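Local structure of transcriptional activator HlyU (4K2E) at residues A[30-35]-A[97-102]. The protein binds DNA as a dimeric winged-helix transcription factor and up-regulates expression of the hemolysin gene hlyA in Vibrio cholerae. Numbering follows the deposited sequence.
Sequences KAMANE and KAMIEL
M32 reaches from the last turn of helix 16-32 to M99 and I100 on helix 94-108, joining the first and last helices of the modelled chain in a winged-helix protein of the ArsR family. The contact is wholly apolar. The methyl CE of M32 lies 3.5 Å from M99 CG, tighter than usual for two carbons, and 3.7 Å from I100 CD1, so it is shared by two successive residues of one helix. The thioether sulfur adds to the first of these touches, M32 SD standing 3.6 Å from M99 CG. M32 runs out extended through chi2 (180°) and turns at its end (chi3 55°), which swings CE toward the isoleucine. M99 offers CG, which chi1 (-179°) sets anti to the backbone N; its sulfur and methyl lie farther from M32. I100 supplies the end of its longer branch. L41 packs on both M32 and I100, while L45 and L91 also border I100. M99 touches L102 of the second subunit. Beyond M32 the chain leaves the helix through an inverse gamma turn centred on A33, and N34 caps helix 35-40 by receiving the backbone N-H of R37 at OD1. The three touching residues are buried, and the segments together bury 109 Å²: dispersion contacts of the M32 methyl and sulfur make a small apolar patch, which L41 extends within the chain and L102 of the second subunit extends at M99.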
loop_
_atom_site.group_PDB
_atom_site.type_symbol
_atom_site.label_atom_id
_atom_site.label_comp_id
_atom_site.label_asym_id
_atom_site.label_seq_id
_atom_site.Cartn_x
_atom_site.Cartn_y
_atom_site.Cartn_z
ATOM N N LYS A 30 -1.269 -2.777 -4.827
ATOM C CA LYS A 30 -1.932 -2.306 -6.032
ATOM C C LYS A 30 -3.461 -2.462 -5.854
ATOM O O LYS A 30 -4.213 -1.592 -6.289
ATOM C CB LYS A 30 -1.484 -3.100 -7.273
ATOM C CG LYS A 30 -0.073 -2.742 -7.759
ATOM C CD LYS A 30 0.269 -3.386 -9.095
ATOM C CE LYS A 30 1.589 -2.864 -9.620
ATOM N NZ LYS A 30 2.174 -3.762 -10.662
ATOM N N ALA A 31 -3.886 -3.520 -5.178
ATOM C CA ALA A 31 -5.333 -3.663 -4.948
ATOM C C ALA A 31 -5.830 -2.577 -3.967
ATOM O O ALA A 31 -6.908 -2.006 -4.166
ATOM C CB ALA A 31 -5.708 -5.079 -4.509
ATOM N N MET A 32 -5.015 -2.238 -2.966
ATOM C CA MET A 32 -5.361 -1.152 -2.045
ATOM C C MET A 32 -5.221 0.283 -2.521
ATOM O O MET A 32 -5.767 1.205 -1.901
ATOM C CB MET A 32 -4.559 -1.307 -0.734
ATOM C CG MET A 32 -4.811 -2.694 -0.124
ATOM S SD MET A 32 -3.821 -2.803 1.406
ATOM C CE MET A 32 -4.445 -1.350 2.209
ATOM N N ALA A 33 -4.428 0.488 -3.569
ATOM C CA ALA A 33 -4.005 1.816 -3.955
ATOM C C ALA A 33 -5.033 2.460 -4.874
ATOM O O ALA A 33 -4.726 2.815 -6.001
ATOM C CB ALA A 33 -2.656 1.749 -4.655
ATOM N N ASN A 34 -6.247 2.629 -4.371
ATOM C CA ASN A 34 -7.329 3.209 -5.155
ATOM C C ASN A 34 -8.343 3.685 -4.130
ATOM O O ASN A 34 -8.666 2.932 -3.230
ATOM C CB ASN A 34 -7.948 2.141 -6.049
ATOM C CG ASN A 34 -9.216 2.616 -6.705
ATOM O OD1 ASN A 34 -10.290 2.494 -6.137
ATOM N ND2 ASN A 34 -9.092 3.204 -7.885
ATOM N N GLU A 35 -8.811 4.921 -4.241
ATOM C CA GLU A 35 -9.604 5.478 -3.150
ATOM C C GLU A 35 -10.860 4.664 -2.870
ATOM O O GLU A 35 -11.186 4.408 -1.712
ATOM C CB GLU A 35 -9.911 6.954 -3.360
ATOM C CG GLU A 35 -8.730 7.848 -2.962
ATOM C CD GLU A 35 -9.000 9.321 -3.130
ATOM O OE1 GLU A 35 -10.154 9.756 -2.904
ATOM O OE2 GLU A 35 -8.044 10.042 -3.496
ATOM N N LYS A 97 -6.058 -7.724 6.562
ATOM C CA LYS A 97 -6.561 -7.323 7.874
ATOM C C LYS A 97 -5.521 -6.505 8.652
ATOM O O LYS A 97 -5.832 -5.444 9.166
ATOM C CB LYS A 97 -6.991 -8.538 8.696
ATOM C CG LYS A 97 -8.143 -9.304 8.107
ATOM C CD LYS A 97 -8.482 -10.516 8.985
ATOM C CE LYS A 97 -9.632 -11.316 8.377
ATOM N NZ LYS A 97 -10.019 -12.470 9.274
ATOM N N ALA A 98 -4.287 -6.997 8.717
ATOM C CA ALA A 98 -3.207 -6.271 9.400
ATOM C C ALA A 98 -2.960 -4.886 8.779
ATOM O O ALA A 98 -2.788 -3.865 9.485
ATOM C CB ALA A 98 -1.928 -7.111 9.397
ATOM N N MET A 99 -2.977 -4.830 7.448
ATOM C CA MET A 99 -2.710 -3.560 6.794
ATOM C C MET A 99 -3.854 -2.564 7.022
ATOM O O MET A 99 -3.605 -1.398 7.290
ATOM C CB MET A 99 -2.413 -3.758 5.301
ATOM C CG MET A 99 -2.108 -2.455 4.550
ATOM S SD MET A 99 -0.612 -1.593 5.130
ATOM C CE MET A 99 0.601 -2.929 5.129
ATOM N N ILE A 100 -5.104 -3.037 6.963
ATOM C CA ILE A 100 -6.248 -2.170 7.175
ATOM C C ILE A 100 -6.298 -1.689 8.635
ATOM O O ILE A 100 -6.578 -0.521 8.897
ATOM C CB ILE A 100 -7.584 -2.861 6.791
ATOM C CG1 ILE A 100 -7.577 -3.239 5.312
ATOM C CG2 ILE A 100 -8.772 -1.934 7.070
ATOM C CD1 ILE A 100 -7.310 -2.065 4.399
ATOM N N GLU A 101 -5.994 -2.578 9.579
ATOM C CA GLU A 101 -5.949 -2.181 10.979
ATOM C C GLU A 101 -4.972 -1.037 11.136
ATOM O O GLU A 101 -5.280 -0.020 11.788
ATOM C CB GLU A 101 -5.490 -3.328 11.879
ATOM C CG GLU A 101 -6.522 -4.356 12.189
ATOM C CD GLU A 101 -5.957 -5.458 13.054
ATOM O OE1 GLU A 101 -6.426 -6.612 12.938
ATOM O OE2 GLU A 101 -5.030 -5.165 13.845
ATOM N N LEU A 102 -3.788 -1.215 10.541
ATOM C CA LEU A 102 -2.742 -0.211 10.669
ATOM C C LEU A 102 -3.184 1.123 10.073
ATOM O O LEU A 102 -3.040 2.171 10.687
ATOM C CB LEU A 102 -1.417 -0.687 10.030
ATOM C CG LEU A 102 -0.325 0.396 10.036
ATOM C CD1 LEU A 102 -0.056 0.878 11.447
ATOM C CD2 LEU A 102 0.979 -0.109 9.389
#